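Local coordinates for protein 2-oxoglutarate-dependent dioxygenase DAO (Oryza sativa subsp. indica, PDB 6KUN) that probably catalyses the irreversible, iron- and 2-oxoglutarate-dependent oxidation of the auxin indole-3-acetic acid to inactive 2-oxoindole-3-acetic acid, at residues 10-15 / 19-24; 62-67 / 74-79; 190-195 / 199-204. All coordinates share one frame; numbering follows the deposited sequence.

How the interactions relate
The three contacts follow one another along the chain, each closing before the next opens, and none touches another. Interactions 1 and 2 both belong to the N-terminal family region yet lie on opposite sides of the molecule, their centres about 42 Å apart. Interaction 3 belongs to the 2OG-Fe(II) oxygenase region; its centre is about 25 Å from that of interaction 1 and about 31 Å from that of interaction 2. It is also the contact nearest the active site: Leu191 has its side chain about 5 Å from the bound 2-oxoglutarate. Interactions 1 and 2 both lie away from the annotated sites, although the side chain of Tyr76 in interaction 2 is about 13 Å from the bound 2-oxoglutaric acid.

Interaction 1 (10-15 / 19-24); sequences RLAGGG and EETARL
A loop-on-helix contact, made by Leu11, Ala12 and Gly13 against Glu20 and Thr21, joins the loop after strand 6-8 to the first turns of helix 18-30, near the N-terminus. The apolar part is made by the stem of Glu20. CD2 of Leu11 lies 3.7 Å from Glu20 CG, and the two side chains cross at about a right angle. Glu20 sets out anti to its backbone nitrogen (chi1 -165°) and then bends at chi2, which carries the carboxylate past the leucine methyl, with Glu20 OE2 3.6 Å from Leu11 CD2. On the helix, OE2 also forms a salt bridge with Arg23, whose NH1 is 3.0 Å away; the hydrogen bond within it is weak, and NH1 also bonds to Ala6 O of strand 6-8. The connection is a strand-loop-helix one, and the other carboxylate oxygen, OE1, ties the helix back to the strand by accepting a hydrogen bond from the backbone N of Asp8. Ala12 CB sits 4.0 Å from Glu20 CG and 3.9 Å from Thr21 OG1. That hydroxyl lies 3.0 Å from Gly13 O, but its one proton may instead go to Gly17 O, just ahead of the helix. Gly13 is poorly ordered, which leaves this end of the contact less well defined.

Interaction 2 (62-67 / 74-79); sequences DAKRRN and SGYVPP
Lys64 and Tyr76 carry the apolar part of this contact, in which the last turn of helix 61-66 packs on edge strand 75-77. The beta carbon of the lysine stands over the centre of the tyrosine ring as a CH-pi contact, with Lys64 CB 3.7 Å from the ring centroid and 9° off the normal. Beyond CB the lysine chain bends at chi2 and chi3, bringing its CD to 3.7 Å from Tyr76 CE1. With CG anti to the backbone nitrogen (chi1 178°), the tyrosine ring is carried from the strand toward the helix and turns one face to Lys64 CB. Tyr76 CB lies 4.0 Å from CB of Asn67.

Among polar interactions, a single backbone hydrogen bond joins the segments: Tyr76 N donates to Asn67 O at 2.7 Å. The N-H points almost straight at the oxygen (163°), although the donor stands well above the carbonyl plane. The same oxygen is 3.1 Å from CA of Gly75, which has no side chain, and Lys64 O is 3.3 Å from Tyr76 CB. Glu87 OE2 is shared by Lys64 NZ, in a salt bridge, and Tyr76 OH, in a hydrogen bond; Lys64 NZ is also hydrogen-bonded to Phe57 O.

The glutamate belongs to strand 86-92, the antiparallel neighbour of 75-77 at the margin of the eight-stranded sheet. From that strand Phe89 meets the ring of Tyr76, while Asn67 OD1 is bonded to Asp108 N, in the loop after helix 97-106.

Interaction 3 (190-195 / 199-204); sequences GLEVLD and GEFVPV
Leu194 and Phe201 face each other across a beta hairpin, strands 191-194 and 201-203, which forms one margin of the four-stranded antiparallel sheet in the jelly-roll core. CD2 of Leu194 lies over the centre of the Phe201 ring, 3.4 Å from the centroid, in a CH-pi contact. Beside this pair, Glu192 crosses the phenylalanine at about a right angle, its OE1 3.7 Å from Phe201 CB. The sheet's other face carries Val193 and Val202, whose CG2 methyls are 3.8 Å apart; Val193 CG1 also reaches Val204 CG2.

The backbone fixes this register. Val193 and Val202 form a hydrogen-bonded antiparallel pair, N to O in both directions, with Val193 N donating to Val202 O at 3.0 Å. Glu192-Pro203 and Leu194-Phe201 are the flanking non-hydrogen-bonded pairs. A further bond runs from Val204 N to Leu191 O at 2.7 Å.

Outward, strand 232-235 lies along the other edge of 191-194. Its Arg233 forms a salt bridge with Glu192 OE1 and a cation-pi contact with Phe201, tying that face together. Leu191 and Val193 touch His232, a residue of the 2-oxoglutarate pocket, consistent with the hairpin packing behind the predicted iron site. Near the turn Asp195 OD1 accepts from Ala197 N, and Gly199 N, in a poorly ordered residue, donates to Asp195 O at 3.2 Å, nearly along the C=O axis.

Interaction 1 (10-15 / 19-24)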
loop_
_atom_site.group_PDB
_atom_site.type_symbol
_atom_site.label_atom_id
_atom_site.label_comp_id
_atom_site.label_asym_id
_atom_site.label_seq_id
_atom_site.Cartn_x
_atom_site.Cartn_y
_atom_site.Cartn_z
ATOM N N ARG B 10 3.369 14.066 -16.559
ATOM C CA ARG B 10 4.352 13.928 -17.629
ATOM C C ARG B 10 3.698 14.284 -18.963
ATOM O O ARG B 10 4.302 14.933 -19.821
ATOM C CB ARG B 10 4.930 12.514 -17.638
ATOM C CG ARG B 10 5.128 11.915 -16.241
ATOM C CD ARG B 10 5.683 10.471 -16.222
ATOM N NE ARG B 10 4.625 9.454 -16.252
ATOM C CZ ARG B 10 4.600 8.350 -15.497
ATOM N NH1 ARG B 10 5.567 8.103 -14.605
ATOM N NH2 ARG B 10 3.583 7.509 -15.606
ATOM N N LEU B 11 2.441 13.881 -19.143
ATOM C CA LEU B 11 1.723 14.157 -20.388
ATOM C C LEU B 11 1.454 15.657 -20.551
ATOM O O LEU B 11 1.897 16.271 -21.538
ATOM C CB LEU B 11 0.435 13.323 -20.391
ATOM C CG LEU B 11 -0.567 13.538 -21.527
ATOM C CD1 LEU B 11 0.094 13.169 -22.839
ATOM C CD2 LEU B 11 -1.842 12.743 -21.315
ATOM N N ALA B 12 0.819 16.285 -19.541
ATOM C CA ALA B 12 0.485 17.709 -19.605
ATOM C C ALA B 12 1.683 18.571 -19.983
ATOM O O ALA B 12 2.806 18.342 -19.548
ATOM C CB ALA B 12 -0.038 18.173 -18.232
ATOM N N GLY B 13 1.427 19.579 -20.810
ATOM C CA GLY B 13 2.471 20.484 -21.255
ATOM C C GLY B 13 1.927 20.719 -22.649
ATOM O O GLY B 13 0.732 20.957 -22.829
ATOM N N GLY B 14 2.687 21.002 -23.606
ATOM C CA GLY B 14 2.216 21.291 -24.948
ATOM C C GLY B 14 1.972 20.263 -26.035
ATOM O O GLY B 14 2.348 19.099 -25.898
ATOM N N GLY B 15 1.338 20.694 -27.120
ATOM C CA GLY B 15 1.042 19.812 -28.233
ATOM C C GLY B 15 0.318 18.554 -27.797
ATOM O O GLY B 15 -0.862 18.594 -27.447
ATOM N N GLU B 19 -4.377 18.582 -24.718
ATOM C CA GLU B 19 -5.641 18.108 -24.199
ATOM C C GLU B 19 -5.574 17.872 -22.694
ATOM O O GLU B 19 -6.568 18.121 -21.977
ATOM C CB GLU B 19 -6.042 16.834 -24.946
ATOM C CG GLU B 19 -7.363 16.256 -24.476
ATOM C CD GLU B 19 -7.694 14.951 -25.117
ATOM O OE1 GLU B 19 -6.849 14.430 -25.882
ATOM O OE2 GLU B 19 -8.811 14.453 -24.881
ATOM N N GLU B 20 -4.423 17.399 -22.196
ATOM C CA GLU B 20 -4.296 17.086 -20.763
ATOM C C GLU B 20 -4.239 18.370 -19.945
ATOM O O GLU B 20 -4.801 18.441 -18.836
ATOM C CB GLU B 20 -3.063 16.242 -20.499
ATOM C CG GLU B 20 -2.995 15.552 -19.118
ATOM C CD GLU B 20 -3.967 14.417 -18.999
ATOM O OE1 GLU B 20 -3.928 13.720 -17.966
ATOM O OE2 GLU B 20 -4.775 14.210 -19.930
ATOM N N THR B 21 -3.557 19.394 -20.478
ATOM C CA THR B 21 -3.497 20.688 -19.820
ATOM C C THR B 21 -4.880 21.323 -19.709
ATOM O O THR B 21 -5.219 21.940 -18.691
ATOM C CB THR B 21 -2.549 21.593 -20.609
ATOM O OG1 THR B 21 -1.196 21.100 -20.476
ATOM C CG2 THR B 21 -2.608 23.015 -20.114
ATOM N N ALA B 22 -5.685 21.185 -20.752
ATOM C CA ALA B 22 -7.031 21.703 -20.695
ATOM C C ALA B 22 -7.884 20.896 -19.735
ATOM O O ALA B 22 -8.795 21.446 -19.107
ATOM C CB ALA B 22 -7.667 21.689 -22.078
ATOM N N ARG B 23 -7.627 19.597 -19.607
ATOM C CA ARG B 23 -8.328 18.824 -18.589
ATOM C C ARG B 23 -7.950 19.315 -17.204
ATOM O O ARG B 23 -8.794 19.355 -16.303
ATOM C CB ARG B 23 -8.015 17.332 -18.726
ATOM C CG ARG B 23 -8.672 16.696 -19.959
ATOM C CD ARG B 23 -8.569 15.172 -19.941
ATOM N NE ARG B 23 -9.087 14.624 -18.703
ATOM C CZ ARG B 23 -8.362 13.942 -17.816
ATOM N NH1 ARG B 23 -7.081 13.676 -18.041
ATOM N NH2 ARG B 23 -8.938 13.522 -16.728
ATOM N N LEU B 24 -6.674 19.656 -17.019
ATOM C CA LEU B 24 -6.198 20.201 -15.749
ATOM C C LEU B 24 -6.941 21.479 -15.399
ATOM O O LEU B 24 -7.467 21.621 -14.296
ATOM C CB LEU B 24 -4.688 20.475 -15.836
ATOM C CG LEU B 24 -4.073 21.229 -14.647
ATOM C CD1 LEU B 24 -4.472 20.557 -13.383
ATOM C CD2 LEU B 24 -2.558 21.269 -14.783
#

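Interaction 2 (62-67 / 74-79)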
loop_
_atom_site.group_PDB
_atom_site.type_symbol
_atom_site.label_atom_id
_atom_site.label_comp_id
_atom_site.label_asym_id
_atom_site.label_seq_id
_atom_site.Cartn_x
_atom_site.Cartn_y
_atom_site.Cartn_z
ATOM N N ASP B 62 6.628 10.522 25.310
ATOM C CA ASP B 62 7.733 11.418 25.626
ATOM C C ASP B 62 8.556 11.763 24.379
ATOM O O ASP B 62 8.970 12.914 24.211
ATOM C CB ASP B 62 8.620 10.826 26.723
ATOM C CG ASP B 62 9.357 9.612 26.287
ATOM O OD1 ASP B 62 8.710 8.607 25.937
ATOM O OD2 ASP B 62 10.590 9.673 26.303
ATOM N N ALA B 63 8.800 10.801 23.485
ATOM C CA ALA B 63 9.532 11.152 22.271
ATOM C C ALA B 63 8.729 12.155 21.425
ATOM O O ALA B 63 9.295 13.087 20.842
ATOM C CB ALA B 63 9.858 9.885 21.478
ATOM N N LYS B 64 7.406 12.001 21.374
ATOM C CA LYS B 64 6.580 12.954 20.631
ATOM C C LYS B 64 6.654 14.352 21.234
ATOM O O LYS B 64 6.746 15.355 20.498
ATOM C CB LYS B 64 5.135 12.435 20.563
ATOM C CG LYS B 64 5.103 11.043 19.948
ATOM C CD LYS B 64 3.872 10.696 19.100
ATOM C CE LYS B 64 2.896 9.835 19.844
ATOM N NZ LYS B 64 1.831 9.217 19.001
ATOM N N ARG B 65 6.672 14.455 22.563
ATOM C CA ARG B 65 6.798 15.776 23.181
ATOM C C ARG B 65 8.180 16.381 22.942
ATOM O O ARG B 65 8.318 17.594 22.748
ATOM C CB ARG B 65 6.526 15.684 24.683
ATOM C CG ARG B 65 5.342 16.529 25.156
ATOM C CD ARG B 65 5.766 17.686 26.055
ATOM N NE ARG B 65 6.054 17.255 27.421
ATOM C CZ ARG B 65 5.145 16.784 28.276
ATOM N NH1 ARG B 65 3.875 16.660 27.903
ATOM N NH2 ARG B 65 5.511 16.426 29.503
ATOM N N ARG B 66 9.226 15.554 22.966
ATOM C CA ARG B 66 10.530 16.088 22.585
ATOM C C ARG B 66 10.566 16.591 21.140
ATOM O O ARG B 66 11.494 17.326 20.774
ATOM C CB ARG B 66 11.590 15.017 22.809
ATOM C CG ARG B 66 11.814 14.718 24.314
ATOM C CD ARG B 66 13.125 14.022 24.593
ATOM N NE ARG B 66 13.200 12.684 24.012
ATOM C CZ ARG B 66 12.510 11.634 24.447
ATOM N NH1 ARG B 66 11.672 11.766 25.472
ATOM N NH2 ARG B 66 12.645 10.450 23.850
ATOM N N ASN B 67 9.566 16.252 20.332
ATOM C CA ASN B 67 9.498 16.723 18.961
ATOM C C ASN B 67 8.623 17.943 18.799
ATOM O O ASN B 67 8.409 18.390 17.671
ATOM C CB ASN B 67 8.991 15.574 18.075
ATOM C CG ASN B 67 10.093 14.603 17.761
ATOM O OD1 ASN B 67 11.192 15.010 17.354
ATOM N ND2 ASN B 67 9.812 13.306 17.918
ATOM N N SER B 74 7.208 24.776 14.673
ATOM C CA SER B 74 7.034 23.523 13.955
ATOM C C SER B 74 7.449 22.358 14.841
ATOM O O SER B 74 8.259 22.495 15.748
ATOM C CB SER B 74 7.856 23.510 12.671
ATOM O OG SER B 74 7.322 24.390 11.695
ATOM N N GLY B 75 6.881 21.193 14.542
ATOM C CA GLY B 75 7.127 20.002 15.331
ATOM C C GLY B 75 5.854 19.258 15.588
ATOM O O GLY B 75 4.860 19.433 14.902
ATOM N N TYR B 76 5.887 18.404 16.593
ATOM C CA TYR B 76 4.712 17.626 16.951
ATOM C C TYR B 76 3.634 18.498 17.597
ATOM O O TYR B 76 3.920 19.475 18.285
ATOM C CB TYR B 76 5.136 16.501 17.906
ATOM C CG TYR B 76 4.007 15.650 18.390
ATOM C CD1 TYR B 76 3.445 14.692 17.576
ATOM C CD2 TYR B 76 3.506 15.790 19.661
ATOM C CE1 TYR B 76 2.411 13.902 18.013
ATOM C CE2 TYR B 76 2.472 15.005 20.113
ATOM C CZ TYR B 76 1.930 14.077 19.304
ATOM O OH TYR B 76 0.887 13.303 19.744
ATOM N N VAL B 77 2.373 18.125 17.362
ATOM C CA VAL B 77 1.218 18.805 17.932
ATOM C C VAL B 77 0.290 17.720 18.480
ATOM O O VAL B 77 -0.153 16.847 17.719
ATOM C CB VAL B 77 0.477 19.698 16.927
ATOM C CG1 VAL B 77 -0.435 20.699 17.657
ATOM C CG2 VAL B 77 1.460 20.475 16.049
ATOM N N PRO B 78 0.033 17.687 19.779
ATOM C CA PRO B 78 -0.788 16.616 20.342
ATOM C C PRO B 78 -2.264 16.889 20.136
ATOM O O PRO B 78 -2.656 17.995 19.742
ATOM C CB PRO B 78 -0.429 16.645 21.839
ATOM C CG PRO B 78 -0.141 18.066 22.081
ATOM C CD PRO B 78 0.581 18.557 20.839
ATOM N N PRO B 79 -3.114 15.902 20.410
ATOM C CA PRO B 79 -4.570 16.083 20.393
ATOM C C PRO B 79 -5.079 16.831 21.629
ATOM O O PRO B 79 -5.556 17.966 21.500
ATOM C CB PRO B 79 -5.095 14.643 20.323
ATOM C CG PRO B 79 -4.016 13.794 20.867
ATOM C CD PRO B 79 -2.711 14.498 20.652
#

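Interaction 3 (190-195 / 199-204)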
loop_
_atom_site.group_PDB
_atom_site.type_symbol
_atom_site.label_atom_id
_atom_site.label_comp_id
_atom_site.label_asym_id
_atom_site.label_seq_id
_atom_site.Cartn_x
_atom_site.Cartn_y
_atom_site.Cartn_z
ATOM N N GLY B 190 -12.089 8.447 3.403
ATOM C CA GLY B 190 -12.798 9.433 4.186
ATOM C C GLY B 190 -12.811 10.827 3.594
ATOM O O GLY B 190 -13.704 11.609 3.941
ATOM N N LEU B 191 -11.845 11.175 2.742
ATOM C CA LEU B 191 -11.832 12.514 2.164
ATOM C C LEU B 191 -13.018 12.665 1.229
ATOM O O LEU B 191 -13.299 11.789 0.405
ATOM C CB LEU B 191 -10.533 12.795 1.407
ATOM C CG LEU B 191 -10.432 14.188 0.772
ATOM C CD1 LEU B 191 -10.440 15.359 1.736
ATOM C CD2 LEU B 191 -9.185 14.263 -0.099
ATOM N N GLU B 192 -13.711 13.790 1.358
ATOM C CA GLU B 192 -14.855 14.091 0.513
ATOM C C GLU B 192 -14.727 15.550 0.093
ATOM O O GLU B 192 -14.262 16.395 0.875
ATOM C CB GLU B 192 -16.162 13.850 1.273
ATOM C CG GLU B 192 -16.419 12.382 1.691
ATOM C CD GLU B 192 -17.761 12.228 2.389
ATOM O OE1 GLU B 192 -18.365 13.265 2.741
ATOM O OE2 GLU B 192 -18.213 11.076 2.585
ATOM N N VAL B 193 -15.091 15.825 -1.135
ATOM C CA VAL B 193 -15.085 17.191 -1.658
ATOM C C VAL B 193 -16.483 17.554 -2.142
ATOM O O VAL B 193 -17.234 16.716 -2.649
ATOM C CB VAL B 193 -14.070 17.356 -2.808
ATOM C CG1 VAL B 193 -12.653 17.017 -2.313
ATOM C CG2 VAL B 193 -14.477 16.471 -3.955
ATOM N N LEU B 194 -16.816 18.825 -1.980
ATOM C CA LEU B 194 -18.073 19.376 -2.456
ATOM C C LEU B 194 -17.952 19.660 -3.939
ATOM O O LEU B 194 -17.431 20.704 -4.340
ATOM C CB LEU B 194 -18.399 20.654 -1.695
ATOM C CG LEU B 194 -19.838 21.128 -1.825
ATOM C CD1 LEU B 194 -20.289 21.263 -3.249
ATOM C CD2 LEU B 194 -20.725 20.128 -1.105
ATOM N N ASP B 195 -18.446 18.714 -4.752
ATOM C CA ASP B 195 -18.369 18.794 -6.195
ATOM C C ASP B 195 -19.329 19.884 -6.663
ATOM O O ASP B 195 -20.544 19.781 -6.430
ATOM C CB ASP B 195 -18.698 17.406 -6.762
ATOM C CG ASP B 195 -18.456 17.316 -8.264
ATOM O OD1 ASP B 195 -18.818 18.281 -8.964
ATOM O OD2 ASP B 195 -17.889 16.297 -8.723
ATOM N N GLY B 199 -23.680 19.202 -5.890
ATOM C CA GLY B 199 -24.383 19.787 -4.815
ATOM C C GLY B 199 -24.301 18.950 -3.517
ATOM O O GLY B 199 -24.843 19.321 -2.477
ATOM N N GLU B 200 -23.475 17.947 -3.498
ATOM C CA GLU B 200 -23.408 16.993 -2.431
ATOM C C GLU B 200 -21.912 16.693 -2.350
ATOM O O GLU B 200 -21.140 16.932 -3.293
ATOM C CB GLU B 200 -24.306 15.729 -2.291
ATOM C CG GLU B 200 -25.884 15.940 -2.362
ATOM C CD GLU B 200 -26.732 14.622 -2.372
ATOM O OE1 GLU B 200 -27.774 14.555 -1.680
ATOM O OE2 GLU B 200 -26.363 13.656 -3.080
ATOM N N PHE B 201 -21.466 16.213 -1.212
ATOM C CA PHE B 201 -20.079 15.781 -1.066
ATOM C C PHE B 201 -19.896 14.427 -1.730
ATOM O O PHE B 201 -20.779 13.574 -1.679
ATOM C CB PHE B 201 -19.703 15.754 0.416
ATOM C CG PHE B 201 -19.557 17.129 1.006
ATOM C CD1 PHE B 201 -20.666 17.777 1.508
ATOM C CD2 PHE B 201 -18.341 17.799 0.999
ATOM C CE1 PHE B 201 -20.578 19.061 2.009
ATOM C CE2 PHE B 201 -18.241 19.099 1.507
ATOM C CZ PHE B 201 -19.370 19.727 2.004
ATOM N N VAL B 202 -18.778 14.270 -2.432
ATOM C CA VAL B 202 -18.443 13.021 -3.108
ATOM C C VAL B 202 -17.106 12.524 -2.577
ATOM O O VAL B 202 -16.181 13.327 -2.360
ATOM C CB VAL B 202 -18.378 13.201 -4.629
ATOM C CG1 VAL B 202 -19.719 13.692 -5.142
ATOM C CG2 VAL B 202 -17.261 14.154 -4.985
ATOM N N PRO B 203 -16.952 11.221 -2.351
ATOM C CA PRO B 203 -15.702 10.742 -1.765
ATOM C C PRO B 203 -14.563 10.834 -2.763
ATOM O O PRO B 203 -14.737 10.721 -3.975
ATOM C CB PRO B 203 -16.013 9.291 -1.384
ATOM C CG PRO B 203 -17.523 9.243 -1.297
ATOM C CD PRO B 203 -18.002 10.190 -2.350
ATOM N N VAL B 204 -13.376 11.103 -2.224
ATOM C CA VAL B 204 -12.167 10.973 -3.021
ATOM C C VAL B 204 -11.526 9.693 -2.494
ATOM O O VAL B 204 -10.730 9.725 -1.533
ATOM C CB VAL B 204 -11.263 12.218 -2.892
ATOM C CG1 VAL B 204 -10.113 12.102 -3.862
ATOM C CG2 VAL B 204 -12.094 13.461 -3.175
#